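Local atomic coordinates of putative hemin storage protein (Bordetella bronchiseptica, PDB entry 6AU1), a protein that cleaves deacetylated poly-beta-1,6-N-acetylglucosamine, a biofilm polysaccharide, through the glycoside hydrolase domain that this chain represents. Residues F262-M268 against R296-Q302. Sequence-based numbering, arbitrary orientation.
Sequences FVALMAM and RTIFELQ
Val263 opens a ladder of backbone hydrogen bonds between two parallel strands whose short segments cross at -25°: Val263 N donates to Arg296 O, and Val263 O accepts from Ile298 N at 2.7 Å. Leu265 repeats the pattern with Ile298 O and Glu300 N. The last rung, Ala267 N to Glu300 O, is bent to 133° at the hydrogen; Met266 and Ala267 are each the centre of an inverse gamma turn here, consistent with that bend. Beyond it a water replaces the next direct bond, donating to Ala267 O and accepting from Gln302 N.

One face of the sheet carries Val263, Leu265, Thr297 and Phe299. With its CG anti to the backbone N (chi1 175°), Leu265 runs alongside Phe299, and Leu265 CD2 lies 3.8 Å from Phe299 CE2. Thr297 CG2 sits over one face of that ring, near the rim, while Ala267 CB meets its edge. Helix 277-290 packs on this side through Leu284 and Val288.

On the other face, Ile298 CD1 reaches Phe262 CB at 3.7 Å. Glu300, extended with CG anti to its N, brings OE1 to 3.8 Å from Ala264 CB; the same oxygen accepts a weak hydrogen bond from Asn234 ND2.

Past the ladder, the extended Met268 chain crosses Gln302. Met268 CB lies 3.2 Å from Gln302 OE1, which accepts a hydrogen bond from Met271 N, and the Met268 CE methyl is 3.5 Å from Glu300 O.

The connection runs through short helix 269-272 and then helix 277-290, a beta-alpha-beta crossover. Strand 230-235 borders 262-266 and strand 332-335 borders 297-305, making the pair neighbouring staves of the closed eight-stranded parallel barrel, a TIM-barrel fold, of this glycoside hydrolase domain.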
ATOM      1  N   PHE A 262      -5.341  -2.114 -10.466  1.00 16.13           N
ATOM      2  CA  PHE A 262      -4.941  -3.356  -9.824  1.00 17.70           C
ATOM      3  C   PHE A 262      -5.189  -3.298  -8.338  1.00 18.92           C
ATOM      4  O   PHE A 262      -5.044  -2.247  -7.708  1.00 18.95           O
ATOM      5  CB  PHE A 262      -3.464  -3.655 -10.084  1.00 15.66           C
ATOM      6  CG  PHE A 262      -3.156  -3.887 -11.532  1.00 17.46           C
ATOM      7  CD1 PHE A 262      -3.581  -5.047 -12.157  1.00 22.15           C
ATOM      8  CD2 PHE A 262      -2.466  -2.943 -12.268  1.00 21.78           C
ATOM      9  CE1 PHE A 262      -3.303  -5.267 -13.495  1.00 21.80           C
ATOM     10  CE2 PHE A 262      -2.194  -3.155 -13.600  1.00 31.52           C
ATOM     11  CZ  PHE A 262      -2.617  -4.319 -14.211  1.00 27.61           C
ATOM     12  N   VAL A 263      -5.573  -4.440  -7.785  1.00 17.14           N
ATOM     13  CA  VAL A 263      -5.731  -4.589  -6.344  1.00 14.68           C
ATOM     14  C   VAL A 263      -4.538  -5.371  -5.830  1.00 17.79           C
ATOM     15  O   VAL A 263      -4.332  -6.519  -6.243  1.00 19.91           O
ATOM     16  CB  VAL A 263      -7.032  -5.328  -5.994  1.00 18.02           C
ATOM     17  CG1 VAL A 263      -7.114  -5.582  -4.486  1.00 17.25           C
ATOM     18  CG2 VAL A 263      -8.236  -4.527  -6.465  1.00 19.36           C
ATOM     19  N   ALA A 264      -3.730  -4.742  -4.977  1.00 15.69           N
ATOM     20  CA  ALA A 264      -2.541  -5.395  -4.425  1.00 14.99           C
ATOM     21  C   ALA A 264      -2.917  -6.118  -3.139  1.00 14.78           C
ATOM     22  O   ALA A 264      -2.768  -5.585  -2.032  1.00 15.38           O
ATOM     23  CB  ALA A 264      -1.426  -4.386  -4.173  1.00 17.68           C
ATOM     24  N   LEU A 265      -3.393  -7.343  -3.295  1.00 15.12           N
ATOM     25  CA  LEU A 265      -3.947  -8.094  -2.175  1.00 15.42           C
ATOM     26  C   LEU A 265      -2.829  -8.729  -1.361  1.00 16.72           C
ATOM     27  O   LEU A 265      -1.987  -9.438  -1.909  1.00 17.80           O
ATOM     28  CB  LEU A 265      -4.913  -9.159  -2.700  1.00 15.04           C
ATOM     29  CG  LEU A 265      -5.507 -10.135  -1.693  1.00 15.58           C
ATOM     30  CD1 LEU A 265      -6.292  -9.408  -0.618  1.00 16.95           C
ATOM     31  CD2 LEU A 265      -6.419 -11.122  -2.430  1.00 19.64           C
ATOM     32  N   MET A 266      -2.810  -8.465  -0.060  1.00 15.96           N
ATOM     33  CA  MET A 266      -1.710  -8.941   0.765  1.00 15.18           C
ATOM     34  C   MET A 266      -1.944 -10.406   1.152  1.00 16.02           C
ATOM     35  O   MET A 266      -2.533 -10.732   2.186  1.00 20.16           O
ATOM     36  CB  MET A 266      -1.524  -8.000   1.964  1.00 15.47           C
ATOM     37  CG  MET A 266      -1.082  -6.615   1.452  1.00 18.70           C
ATOM     38  SD  MET A 266      -0.817  -5.322   2.673  1.00 25.09           S
ATOM     39  CE  MET A 266      -2.483  -5.125   3.286  1.00 21.93           C
ATOM     40  N   ALA A 267      -1.483 -11.281   0.260  1.00 16.13           N
ATOM     41  CA  ALA A 267      -1.716 -12.724   0.345  1.00 15.97           C
ATOM     42  C   ALA A 267      -0.612 -13.348   1.183  1.00 20.02           C
ATOM     43  O   ALA A 267       0.293 -14.007   0.664  1.00 17.41           O
ATOM     44  CB  ALA A 267      -1.759 -13.333  -1.057  1.00 17.33           C
ATOM     45  N   MET A 268      -0.685 -13.094   2.484  1.00 18.26           N
ATOM     46  CA  MET A 268       0.426 -13.335   3.392  1.00 18.24           C
ATOM     47  C   MET A 268      -0.019 -14.120   4.623  1.00 23.40           C
ATOM     48  O   MET A 268      -0.216 -13.539   5.704  1.00 21.58           O
ATOM     49  CB  MET A 268       1.045 -11.994   3.796  1.00 17.39           C
ATOM     50  CG  MET A 268       1.572 -11.186   2.600  1.00 16.02           C
ATOM     51  SD  MET A 268       2.224  -9.578   3.096  1.00 19.06           S
ATOM     52  CE  MET A 268       2.815  -8.918   1.527  1.00 16.48           C
ATOM     53  N   ARG A 296      -7.553  -8.645 -12.282  1.00 21.45           N
ATOM     54  CA  ARG A 296      -6.887  -7.430 -11.816  1.00 20.99           C
ATOM     55  C   ARG A 296      -6.444  -7.480 -10.360  1.00 19.23           C
ATOM     56  O   ARG A 296      -5.977  -6.483  -9.818  1.00 22.51           O
ATOM     57  CB  ARG A 296      -7.791  -6.221 -12.059  1.00 30.57           C
ATOM     58  CG  ARG A 296      -8.008  -5.973 -13.549  1.00 37.79           C
ATOM     59  CD  ARG A 296      -8.630  -4.626 -13.839  1.00 41.36           C
ATOM     60  NE  ARG A 296     -10.048  -4.591 -13.510  1.00 44.31           N
ATOM     61  CZ  ARG A 296     -10.548  -4.005 -12.431  1.00 42.47           C
ATOM     62  NH1 ARG A 296      -9.743  -3.398 -11.572  1.00 34.64           N
ATOM     63  NH2 ARG A 296     -11.857  -4.021 -12.218  1.00 51.40           N
ATOM     64  N   THR A 297      -6.552  -8.643  -9.735  1.00 19.30           N
ATOM     65  CA  THR A 297      -6.012  -8.795  -8.384  1.00 18.10           C
ATOM     66  C   THR A 297      -4.608  -9.366  -8.450  1.00 20.24           C
ATOM     67  O   THR A 297      -4.379 -10.412  -9.051  1.00 21.13           O
ATOM     68  CB  THR A 297      -6.903  -9.697  -7.512  1.00 17.14           C
ATOM     69  OG1 THR A 297      -8.206  -9.119  -7.442  1.00 21.26           O
ATOM     70  CG2 THR A 297      -6.335  -9.826  -6.091  1.00 17.89           C
ATOM     71  N   ILE A 298      -3.669  -8.651  -7.846  1.00 14.75           N
ATOM     72  CA  ILE A 298      -2.303  -9.118  -7.717  1.00 18.38           C
ATOM     73  C   ILE A 298      -2.143  -9.733  -6.339  1.00 18.98           C
ATOM     74  O   ILE A 298      -2.363  -9.067  -5.327  1.00 18.20           O
ATOM     75  CB  ILE A 298      -1.306  -7.975  -7.918  1.00 17.98           C
ATOM     76  CG1 ILE A 298      -1.498  -7.373  -9.312  1.00 16.56           C
ATOM     77  CG2 ILE A 298       0.130  -8.452  -7.715  1.00 16.50           C
ATOM     78  CD1 ILE A 298      -0.692  -6.119  -9.558  1.00 20.41           C
ATOM     79  N   PHE A 299      -1.808 -11.017  -6.300  1.00 16.41           N
ATOM     80  CA  PHE A 299      -1.604 -11.689  -5.028  1.00 17.36           C
ATOM     81  C   PHE A 299      -0.184 -11.407  -4.574  1.00 17.13           C
ATOM     82  O   PHE A 299       0.773 -12.004  -5.068  1.00 16.58           O
ATOM     83  CB  PHE A 299      -1.880 -13.192  -5.152  1.00 19.26           C
ATOM     84  CG  PHE A 299      -3.326 -13.507  -5.421  1.00 17.73           C
ATOM     85  CD1 PHE A 299      -3.837 -13.423  -6.714  1.00 19.49           C
ATOM     86  CD2 PHE A 299      -4.175 -13.857  -4.388  1.00 16.59           C
ATOM     87  CE1 PHE A 299      -5.171 -13.684  -6.960  1.00 19.93           C
ATOM     88  CE2 PHE A 299      -5.519 -14.141  -4.627  1.00 19.93           C
ATOM     89  CZ  PHE A 299      -6.019 -14.049  -5.912  1.00 21.86           C
ATOM     90  N   GLU A 300      -0.058 -10.465  -3.645  1.00 14.27           N
ATOM     91  CA  GLU A 300       1.257 -10.047  -3.179  1.00 14.38           C
ATOM     92  C   GLU A 300       1.698 -10.913  -2.003  1.00 14.82           C
ATOM     93  O   GLU A 300       1.125 -10.850  -0.916  1.00 16.87           O
ATOM     94  CB  GLU A 300       1.244  -8.571  -2.792  1.00 18.57           C
ATOM     95  CG  GLU A 300       2.617  -8.041  -2.464  1.00 17.89           C
ATOM     96  CD  GLU A 300       2.668  -6.530  -2.431  1.00 25.45           C
ATOM     97  OE1 GLU A 300       1.602  -5.876  -2.375  1.00 22.13           O
ATOM     98  OE2 GLU A 300       3.792  -5.998  -2.458  1.00 25.23           O
ATOM     99  N   LEU A 301       2.724 -11.724  -2.243  1.00 15.39           N
ATOM    100  CA  LEU A 301       3.193 -12.709  -1.271  1.00 14.58           C
ATOM    101  C   LEU A 301       4.278 -12.114  -0.395  1.00 15.09           C
ATOM    102  O   LEU A 301       4.876 -11.102  -0.760  1.00 16.25           O
ATOM    103  CB  LEU A 301       3.743 -13.938  -2.000  1.00 14.95           C
ATOM    104  CG  LEU A 301       2.771 -14.585  -2.979  1.00 13.56           C
ATOM    105  CD1 LEU A 301       3.514 -15.545  -3.883  1.00 16.17           C
ATOM    106  CD2 LEU A 301       1.690 -15.328  -2.192  1.00 15.04           C
ATOM    107  N   GLN A 302       4.546 -12.729   0.753  1.00 14.60           N
ATOM    108  CA  GLN A 302       5.637 -12.226   1.580  1.00 15.75           C
ATOM    109  C   GLN A 302       6.893 -13.068   1.396  1.00 19.30           C
ATOM    110  O   GLN A 302       6.834 -14.297   1.374  1.00 19.32           O
ATOM    111  CB  GLN A 302       5.237 -12.173   3.059  1.00 20.40           C
ATOM    112  CG  GLN A 302       4.959 -13.510   3.719  1.00 22.98           C
ATOM    113  CD  GLN A 302       4.404 -13.342   5.132  1.00 23.89           C
ATOM    114  OE1 GLN A 302       3.240 -13.643   5.386  1.00 28.24           O
ATOM    115  NE2 GLN A 302       5.238 -12.857   6.060  1.00 24.61           N
TER
HETATM  116  O   HOH W   1       2.839 -15.076   1.143  1.00 16.93           O